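Local atomic coordinates of biliverdin reductase (Synechocystis sp., PDB entry 5B3T), a protein that reduces the linear tetrapyrrole biliverdin, probably to bilirubin, with NAD(P)H as electron donor, in the haem-degradation pathway. Residues L127-H132 / R288-A293; G138-I143 / L186-R191; V78-I83 / G88-A93. One frame throughout, in Å; residues are numbered along the deposited sequence.

Interaction 1 (L127-H132 / R288-A293); sequences LLHVEH and RQDTEA. With PO4 (phosphate ion), chain E.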
loop_
_atom_site.group_PDB
_atom_site.type_symbol
_atom_site.label_atom_id
_atom_site.label_comp_id
_atom_site.label_asym_id
_atom_site.label_seq_id
_atom_site.Cartn_x
_atom_site.Cartn_y
_atom_site.Cartn_z
ATOM N N LEU A 127 -10.163 -16.269 -0.319
ATOM C CA LEU A 127 -10.078 -14.849 -0.623
ATOM C C LEU A 127 -8.626 -14.399 -0.721
ATOM O O LEU A 127 -7.785 -14.762 0.106
ATOM C CB LEU A 127 -10.799 -14.038 0.455
ATOM C CG LEU A 127 -10.726 -12.512 0.370
ATOM C CD1 LEU A 127 -11.425 -12.006 -0.885
ATOM C CD2 LEU A 127 -11.311 -11.866 1.624
ATOM N N LEU A 128 -8.333 -13.609 -1.753
ATOM C CA LEU A 128 -7.083 -12.861 -1.849
ATOM C C LEU A 128 -7.463 -11.418 -2.146
ATOM O O LEU A 128 -7.844 -11.093 -3.276
ATOM C CB LEU A 128 -6.156 -13.421 -2.929
ATOM C CG LEU A 128 -4.868 -12.621 -3.153
ATOM C CD1 LEU A 128 -3.994 -12.634 -1.907
ATOM C CD2 LEU A 128 -4.100 -13.157 -4.348
ATOM N N HIS A 129 -7.377 -10.564 -1.131
ATOM C CA HIS A 129 -7.863 -9.195 -1.200
ATOM C C HIS A 129 -6.735 -8.244 -0.832
ATOM O O HIS A 129 -6.075 -8.428 0.196
ATOM C CB HIS A 129 -9.060 -9.007 -0.263
ATOM C CG HIS A 129 -9.568 -7.602 -0.197
ATOM N ND1 HIS A 129 -10.125 -6.957 -1.279
ATOM C CD2 HIS A 129 -9.619 -6.723 0.833
ATOM C CE1 HIS A 129 -10.490 -5.738 -0.921
ATOM N NE2 HIS A 129 -10.194 -5.572 0.355
ATOM N N VAL A 130 -6.513 -7.235 -1.671
ATOM C CA VAL A 130 -5.445 -6.264 -1.470
ATOM C C VAL A 130 -6.033 -4.864 -1.583
ATOM O O VAL A 130 -6.763 -4.567 -2.535
ATOM C CB VAL A 130 -4.303 -6.441 -2.489
ATOM C CG1 VAL A 130 -3.200 -5.416 -2.239
ATOM C CG2 VAL A 130 -3.748 -7.853 -2.436
ATOM N N GLU A 131 -5.715 -4.011 -0.615
ATOM C CA GLU A 131 -6.003 -2.589 -0.705
ATOM C C GLU A 131 -4.744 -1.801 -0.372
ATOM O O GLU A 131 -3.759 -2.338 0.142
ATOM C CB GLU A 131 -7.154 -2.171 0.222
ATOM C CG GLU A 131 -8.458 -1.847 -0.508
ATOM C CD GLU A 131 -8.355 -0.646 -1.448
ATOM O OE1 GLU A 131 -7.316 0.050 -1.455
ATOM O OE2 GLU A 131 -9.330 -0.393 -2.189
ATOM N N HIS A 132 -4.789 -0.506 -0.678
ATOM C CA HIS A 132 -3.668 0.406 -0.443
ATOM C C HIS A 132 -4.262 1.668 0.179
ATOM O O HIS A 132 -4.580 2.630 -0.525
ATOM C CB HIS A 132 -2.921 0.697 -1.737
ATOM C CG HIS A 132 -1.570 1.308 -1.534
ATOM N ND1 HIS A 132 -0.821 1.817 -2.572
ATOM C CD2 HIS A 132 -0.829 1.486 -0.413
ATOM C CE1 HIS A 132 0.321 2.283 -2.102
ATOM N NE2 HIS A 132 0.341 2.095 -0.794
ATOM N N ARG A 288 -12.141 0.717 7.969
ATOM C CA ARG A 288 -13.306 0.070 8.564
ATOM C C ARG A 288 -14.276 -0.412 7.493
ATOM O O ARG A 288 -14.755 -1.551 7.545
ATOM C CB ARG A 288 -14.007 1.018 9.535
ATOM C CG ARG A 288 -15.255 0.402 10.156
ATOM C CD ARG A 288 -15.864 1.281 11.230
ATOM N NE ARG A 288 -17.033 0.646 11.829
ATOM C CZ ARG A 288 -17.527 0.958 13.023
ATOM N NH1 ARG A 288 -16.950 1.902 13.755
ATOM N NH2 ARG A 288 -18.595 0.324 13.486
ATOM N N GLN A 289 -14.581 0.443 6.512
ATOM C CA GLN A 289 -15.478 0.035 5.435
ATOM C C GLN A 289 -14.921 -1.165 4.678
ATOM O O GLN A 289 -15.666 -2.087 4.327
ATOM C CB GLN A 289 -15.725 1.202 4.477
ATOM C CG GLN A 289 -16.411 2.402 5.115
ATOM C CD GLN A 289 -17.600 2.006 5.973
ATOM O OE1 GLN A 289 -17.643 2.300 7.169
ATOM N NE2 GLN A 289 -18.571 1.334 5.366
ATOM N N ASP A 290 -13.611 -1.174 4.423
ATOM C CA ASP A 290 -13.014 -2.302 3.716
ATOM C C ASP A 290 -13.051 -3.568 4.563
ATOM O O ASP A 290 -13.370 -4.649 4.057
ATOM C CB ASP A 290 -11.581 -1.975 3.308
ATOM C CG ASP A 290 -10.988 -3.026 2.393
ATOM O OD1 ASP A 290 -11.295 -3.000 1.182
ATOM O OD2 ASP A 290 -10.224 -3.882 2.886
ATOM N N THR A 291 -12.729 -3.452 5.854
ATOM C CA THR A 291 -12.790 -4.614 6.734
ATOM C C THR A 291 -14.207 -5.163 6.817
ATOM O O THR A 291 -14.413 -6.381 6.779
ATOM C CB THR A 291 -12.280 -4.251 8.130
ATOM O OG1 THR A 291 -10.945 -3.747 8.036
ATOM C CG2 THR A 291 -12.285 -5.479 9.033
ATOM N N GLU A 292 -15.200 -4.276 6.920
ATOM C CA GLU A 292 -16.584 -4.730 6.999
ATOM C C GLU A 292 -17.034 -5.366 5.689
ATOM O O GLU A 292 -17.814 -6.326 5.696
ATOM C CB GLU A 292 -17.494 -3.566 7.391
ATOM C CG GLU A 292 -17.275 -3.094 8.823
ATOM C CD GLU A 292 -18.115 -1.886 9.190
ATOM O OE1 GLU A 292 -18.680 -1.248 8.278
ATOM O OE2 GLU A 292 -18.212 -1.577 10.397
ATOM N N ALA A 293 -16.548 -4.853 4.555
ATOM C CA ALA A 293 -16.849 -5.487 3.276
ATOM C C ALA A 293 -16.258 -6.889 3.207
ATOM O O ALA A 293 -16.894 -7.817 2.693
ATOM C CB ALA A 293 -16.331 -4.623 2.126
HETATM P P PO4 E . -19.161 1.478 16.977
HETATM O O1 PO4 E . -20.217 2.501 17.321
HETATM O O2 PO4 E . -18.842 0.652 18.201
HETATM O O3 PO4 E . -17.911 2.181 16.506
HETATM O O4 PO4 E . -19.675 0.577 15.879
#
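A single imidazole N-H of His129 faces both oxygens of the Asp290 carboxylate: NE2 donates to OD1 at 2.9 Å with an N-H...O angle of 152°, and a weak second bond runs from NE2 to OD2 at 3.0 Å. Ring and carboxylate lie nearly coplanar, 16° apart, and OD1 accepts the N-H through its syn lone pair, only slightly out of the ring plane. The two side chains reach out from opposite directions, each with CG anti to its own N (chi1 176° for His129). Glu131 brings its CG methylene to 3.5 Å from Asp290 OD1, a van der Waals contact. Its own carboxylate turns elsewhere, OE1 accepting the backbone N of His132 at 2.7 Å, and stands almost perpendicular to that of Asp290.

Strand 128-131 is an outermost strand of the parallel Rossmann sheet, and helix 283-300, from the C-terminal part of the sequence, packs against it. Arg28 of helix 23-34 forms a salt bridge with Asp290 OD2, so the buried carboxylate has two partners. With an alanine here, His129 NE2 would probably lose its acceptor and Arg28 this counter-charge. Two residues before Asp290, at an exposed position, Arg288 NE forms a salt bridge with Glu292 OE2 at 2.9 Å, one turn on along the helix, while its NH1 and NH2 hold a phosphate ion probably from the crystallisation liquor.

Interaction 2 (G138-I143 / L186-R191); sequences GVHQAI and LSRISR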
loop_
_atom_site.group_PDB
_atom_site.type_symbol
_atom_site.label_atom_id
_atom_site.label_comp_id
_atom_site.label_asym_id
_atom_site.label_seq_id
_atom_site.Cartn_x
_atom_site.Cartn_y
_atom_site.Cartn_z
ATOM N N GLY A 138 -7.040 8.559 2.357
ATOM C CA GLY A 138 -8.043 9.611 2.321
ATOM C C GLY A 138 -7.841 10.563 1.158
ATOM O O GLY A 138 -8.800 10.951 0.489
ATOM N N VAL A 139 -6.587 10.938 0.893
ATOM C CA VAL A 139 -6.296 11.837 -0.221
ATOM C C VAL A 139 -6.682 11.193 -1.548
ATOM O O VAL A 139 -7.189 11.866 -2.453
ATOM C CB VAL A 139 -4.811 12.252 -0.199
ATOM C CG1 VAL A 139 -4.418 12.912 -1.514
ATOM C CG2 VAL A 139 -4.547 13.197 0.963
ATOM N N HIS A 140 -6.459 9.881 -1.688
ATOM C CA HIS A 140 -6.811 9.212 -2.939
ATOM C C HIS A 140 -8.305 9.300 -3.218
ATOM O O HIS A 140 -8.717 9.551 -4.358
ATOM C CB HIS A 140 -6.381 7.747 -2.922
ATOM C CG HIS A 140 -6.894 6.970 -4.095
ATOM N ND1 HIS A 140 -6.321 7.049 -5.346
ATOM C CD2 HIS A 140 -7.955 6.137 -4.219
ATOM C CE1 HIS A 140 -6.992 6.280 -6.184
ATOM N NE2 HIS A 140 -7.988 5.715 -5.526
ATOM N N GLN A 141 -9.136 9.078 -2.199
ATOM C CA GLN A 141 -10.576 9.181 -2.402
ATOM C C GLN A 141 -10.990 10.618 -2.691
ATOM O O GLN A 141 -11.905 10.857 -3.488
ATOM C CB GLN A 141 -11.322 8.636 -1.184
ATOM C CG GLN A 141 -11.131 7.142 -0.951
ATOM C CD GLN A 141 -11.614 6.281 -2.113
ATOM O OE1 GLN A 141 -12.388 6.728 -2.962
ATOM N NE2 GLN A 141 -11.161 5.034 -2.147
ATOM N N ALA A 142 -10.327 11.587 -2.056
ATOM C CA ALA A 142 -10.611 12.988 -2.348
ATOM C C ALA A 142 -10.262 13.334 -3.792
ATOM O O ALA A 142 -10.987 14.091 -4.449
ATOM C CB ALA A 142 -9.852 13.891 -1.376
ATOM N N ILE A 143 -9.154 12.792 -4.302
ATOM C CA ILE A 143 -8.798 13.001 -5.705
ATOM C C ILE A 143 -9.855 12.386 -6.614
ATOM O O ILE A 143 -10.319 13.014 -7.572
ATOM C CB ILE A 143 -7.401 12.425 -6.002
ATOM C CG1 ILE A 143 -6.327 13.168 -5.208
ATOM C CG2 ILE A 143 -7.103 12.488 -7.491
ATOM C CD1 ILE A 143 -4.918 12.714 -5.519
ATOM N N LEU A 186 4.207 4.369 -6.968
ATOM C CA LEU A 186 3.663 3.985 -8.266
ATOM C C LEU A 186 2.295 3.333 -8.132
ATOM O O LEU A 186 1.484 3.404 -9.062
ATOM C CB LEU A 186 4.630 3.047 -8.983
ATOM C CG LEU A 186 5.945 3.694 -9.413
ATOM C CD1 LEU A 186 6.896 2.634 -9.925
ATOM C CD2 LEU A 186 5.708 4.774 -10.458
ATOM N N SER A 187 2.025 2.689 -6.995
ATOM C CA SER A 187 0.684 2.174 -6.746
ATOM C C SER A 187 -0.328 3.309 -6.680
ATOM O O SER A 187 -1.431 3.200 -7.228
ATOM C CB SER A 187 0.664 1.358 -5.455
ATOM O OG SER A 187 -0.658 0.980 -5.108
ATOM N N ARG A 188 0.038 4.413 -6.027
ATOM C CA ARG A 188 -0.864 5.557 -5.927
ATOM C C ARG A 188 -1.170 6.141 -7.300
ATOM O O ARG A 188 -2.329 6.427 -7.623
ATOM C CB ARG A 188 -0.256 6.623 -5.013
ATOM C CG ARG A 188 -0.185 6.228 -3.545
ATOM C CD ARG A 188 -1.392 6.748 -2.769
ATOM N NE ARG A 188 -2.659 6.268 -3.317
ATOM C CZ ARG A 188 -3.370 5.278 -2.787
ATOM N NH1 ARG A 188 -2.947 4.676 -1.684
ATOM N NH2 ARG A 188 -4.510 4.898 -3.349
ATOM N N ILE A 189 -0.138 6.321 -8.128
ATOM C CA ILE A 189 -0.323 6.999 -9.404
ATOM C C ILE A 189 -1.036 6.120 -10.428
ATOM O O ILE A 189 -1.516 6.629 -11.447
ATOM C CB ILE A 189 1.039 7.475 -9.947
ATOM C CG1 ILE A 189 0.858 8.648 -10.913
ATOM C CG2 ILE A 189 1.774 6.333 -10.643
ATOM C CD1 ILE A 189 0.245 9.878 -10.275
ATOM N N SER A 190 -1.136 4.815 -10.180
ATOM C CA SER A 190 -1.637 3.871 -11.170
ATOM C C SER A 190 -3.106 3.524 -10.992
ATOM O O SER A 190 -3.644 2.750 -11.789
ATOM C CB SER A 190 -0.813 2.581 -11.131
ATOM O OG SER A 190 -1.152 1.805 -9.994
ATOM N N ARG A 191 -3.771 4.066 -9.972
ATOM C CA ARG A 191 -5.136 3.674 -9.645
ATOM C C ARG A 191 -6.169 4.663 -10.172
ATOM O O ARG A 191 -7.271 4.769 -9.620
ATOM C CB ARG A 191 -5.273 3.478 -8.137
ATOM C CG ARG A 191 -4.439 2.307 -7.647
ATOM C CD ARG A 191 -4.318 2.254 -6.138
ATOM N NE ARG A 191 -3.420 1.177 -5.726
ATOM C CZ ARG A 191 -3.819 -0.054 -5.422
ATOM N NH1 ARG A 191 -5.106 -0.368 -5.479
ATOM N NH2 ARG A 191 -2.932 -0.970 -5.058
HETATM O O HOH W 1 -3.618 7.573 -5.513
#
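One water joins His140 to Arg188 through three hydrogen bonds. It donates to the backbone O of Arg188 at 2.7 Å, accepts from Arg188 NE, also at 2.7 Å, and bonds His140 ND1 at 2.8 Å. Because two of these partners belong to Arg188, the water ties that side chain back to its own backbone while reaching across to the imidazole.

Direct contact is made by the other end of the guanidinium. Arg188 NH2 sits over one face of the His140 ring, displaced toward its rim, and comes within 3.2 Å of CG; the two planes are inclined by 47°, which excludes a parallel stack. The arginine chain is bent at chi2 (-95°) and chi3 (58°), and this double bend carries the guanidinium round to the ring. Arg191 O lies at the edge of the His140 ring, in its plane, 3.8 Å from CE1, and Arg191 CB is equally close to CE1.

The contact joins helix 137-146 to the C-terminal end of helix 183-189 and the turn beyond it. Segment 186-191 belongs to the C-terminal alpha/beta domain of the Gfo/Idh/MocA family, and strands 248-255 and 258-263 of that domain's large mixed sheet flank the region. Arg188 NH1 donates to the backbone O of His132, so the guanidinium is held on both its NE and NH1 sides.

Arg191 runs out in an extended chain and grips Ser187 OG side-on, NE at 2.8 Å and NH2 at 3.0 Å, with the oxygen in the guanidinium plane. Ser187 OG also bonds His132 ND1. The same guanidinium makes a cation-pi contact with Tyr105, an NADP(+)-binding residue, which places this turn beside the cofactor site.

Interaction 3 (V78-I83 / G88-A93); sequences VLIATI and GAIAEA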
loop_
_atom_site.group_PDB
_atom_site.type_symbol
_atom_site.label_atom_id
_atom_site.label_comp_id
_atom_site.label_asym_id
_atom_site.label_seq_id
_atom_site.Cartn_x
_atom_site.Cartn_y
_atom_site.Cartn_z
ATOM N N VAL A 78 -5.868 -14.434 7.373
ATOM C CA VAL A 78 -4.559 -13.861 7.659
ATOM C C VAL A 78 -4.509 -12.455 7.075
ATOM O O VAL A 78 -4.704 -12.268 5.867
ATOM C CB VAL A 78 -3.420 -14.726 7.099
ATOM C CG1 VAL A 78 -2.083 -14.030 7.310
ATOM C CG2 VAL A 78 -3.420 -16.095 7.759
ATOM N N LEU A 79 -4.243 -11.475 7.934
ATOM C CA LEU A 79 -4.038 -10.089 7.533
ATOM C C LEU A 79 -2.538 -9.823 7.477
ATOM O O LEU A 79 -1.834 -10.008 8.476
ATOM C CB LEU A 79 -4.734 -9.142 8.513
ATOM C CG LEU A 79 -4.820 -7.635 8.240
ATOM C CD1 LEU A 79 -3.553 -6.900 8.671
ATOM C CD2 LEU A 79 -5.127 -7.362 6.775
ATOM N N ILE A 80 -2.053 -9.388 6.315
ATOM C CA ILE A 80 -0.627 -9.196 6.075
ATOM C C ILE A 80 -0.369 -7.708 5.880
ATOM O O ILE A 80 -0.861 -7.103 4.919
ATOM C CB ILE A 80 -0.146 -9.998 4.857
ATOM C CG1 ILE A 80 -0.495 -11.478 5.019
ATOM C CG2 ILE A 80 1.358 -9.828 4.672
ATOM C CD1 ILE A 80 -0.155 -12.313 3.802
ATOM N N ALA A 81 0.418 -7.118 6.789
ATOM C CA ALA A 81 0.796 -5.705 6.715
ATOM C C ALA A 81 2.120 -5.556 7.470
ATOM O O ALA A 81 2.171 -5.074 8.603
ATOM C CB ALA A 81 -0.282 -4.788 7.293
ATOM N N THR A 82 3.236 -5.957 6.784
ATOM C CA THR A 82 4.513 -6.052 7.473
ATOM C C THR A 82 5.639 -5.609 6.542
ATOM O O THR A 82 5.443 -4.727 5.692
ATOM C CB THR A 82 4.708 -7.494 7.995
ATOM O OG1 THR A 82 5.944 -7.608 8.712
ATOM C CG2 THR A 82 4.686 -8.516 6.850
ATOM N N ILE A 83 6.826 -6.184 6.730
ATOM C CA ILE A 83 7.991 -5.856 5.914
ATOM C C ILE A 83 7.692 -6.105 4.439
ATOM O O ILE A 83 7.175 -7.169 4.074
ATOM C CB ILE A 83 9.191 -6.691 6.394
ATOM C CG1 ILE A 83 9.584 -6.284 7.824
ATOM C CG2 ILE A 83 10.345 -6.573 5.440
ATOM C CD1 ILE A 83 10.577 -7.245 8.498
ATOM N N GLY A 88 4.663 -11.312 -0.442
ATOM C CA GLY A 88 4.361 -12.378 -1.384
ATOM C C GLY A 88 4.564 -13.762 -0.798
ATOM O O GLY A 88 3.739 -14.659 -0.999
ATOM N N ALA A 89 5.663 -13.958 -0.065
ATOM C CA ALA A 89 5.950 -15.269 0.510
ATOM C C ALA A 89 4.945 -15.634 1.594
ATOM O O ALA A 89 4.524 -16.794 1.696
ATOM C CB ALA A 89 7.375 -15.300 1.068
ATOM N N ILE A 90 4.548 -14.662 2.417
ATOM C CA ILE A 90 3.569 -14.939 3.463
ATOM C C ILE A 90 2.204 -15.232 2.851
ATOM O O ILE A 90 1.482 -16.124 3.311
ATOM C CB ILE A 90 3.505 -13.769 4.463
ATOM C CG1 ILE A 90 4.859 -13.572 5.146
ATOM C CG2 ILE A 90 2.442 -14.024 5.519
ATOM C CD1 ILE A 90 4.876 -12.427 6.139
ATOM N N ALA A 91 1.834 -14.497 1.801
ATOM C CA ALA A 91 0.549 -14.735 1.150
ATOM C C ALA A 91 0.484 -16.131 0.540
ATOM O O ALA A 91 -0.533 -16.821 0.666
ATOM C CB ALA A 91 0.299 -13.672 0.082
ATOM N N GLU A 92 1.555 -16.562 -0.131
ATOM C CA GLU A 92 1.560 -17.902 -0.712
ATOM C C GLU A 92 1.474 -18.971 0.368
ATOM O O GLU A 92 0.731 -19.950 0.224
ATOM C CB GLU A 92 2.810 -18.113 -1.567
ATOM C CG GLU A 92 2.921 -19.529 -2.114
ATOM C CD GLU A 92 4.048 -19.698 -3.113
ATOM O OE1 GLU A 92 5.086 -19.020 -2.968
ATOM O OE2 GLU A 92 3.895 -20.516 -4.043
ATOM N N ALA A 93 2.226 -18.802 1.459
ATOM C CA ALA A 93 2.189 -19.785 2.536
ATOM C C ALA A 93 0.812 -19.840 3.182
ATOM O O ALA A 93 0.301 -20.926 3.484
ATOM C CB ALA A 93 3.261 -19.464 3.578
#
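Ile90 and Ile80 have the most surface buried here, and their side chains run antiparallel alongside one another. Ile80 CD1 reaches 3.6 Å from Ile90 CG2, with Ile80 CG1 a little farther off at 3.9 Å from the same methyl. Both isoleucines hold CG1 anti to the carbonyl carbon (chi1 -55° for Ile80, -61° for Ile90) and have chi2 near 180°, so each ends in an extended ethyl arm. The arm of Ile80 lands on the helix backbone: its CD1 is also 3.6 Å from the amide N of Ala91, and 4.0 Å from Ala91 CB. The small side chain of Ala91 is consistent with this close approach.

Ile90 sends its own arm the other way, toward the loop after the strand, where its CD1 meets Thr82 CG2 at 4.0 Å. The side-chain atoms that touch are all carbons, consistent with buried apolar packing. Ile90 also rests on Val19 of strand 14-19 and Trp66 of helix 66-70, whereas Ile80 packs on Val101 and Leu103 of the neighbouring strand. The backbone N of Thr82 is hydrogen-bonded to His87 NE2, and His87 binds NADP(+) when the cofactor is present. Strand 77-80, helix 87-96 and strand 100-104 together form a beta-alpha-beta unit of the dinucleotide-binding Rossmann fold.

How the interactions relate
Interactions 1 and 3 reach the same parallel sheet, at an outermost strand and an inner strand respectively, with centres about 14 Å apart. Both are buried, yet their chemistry differs: interaction 3 packs hydrocarbon within one beta-alpha-beta unit, whereas interaction 1 brings a distant helix onto the strand through a charged acceptor. Interaction 2 is only partly buried, relies on water and guanidinium groups, and lies on the other side of the chain's centre from interaction 3. It is nested within the loop that interaction 1 closes. The two touch through His132 of segment 127-132, which meets Ser187, Arg188 and Arg191 of segment 186-191.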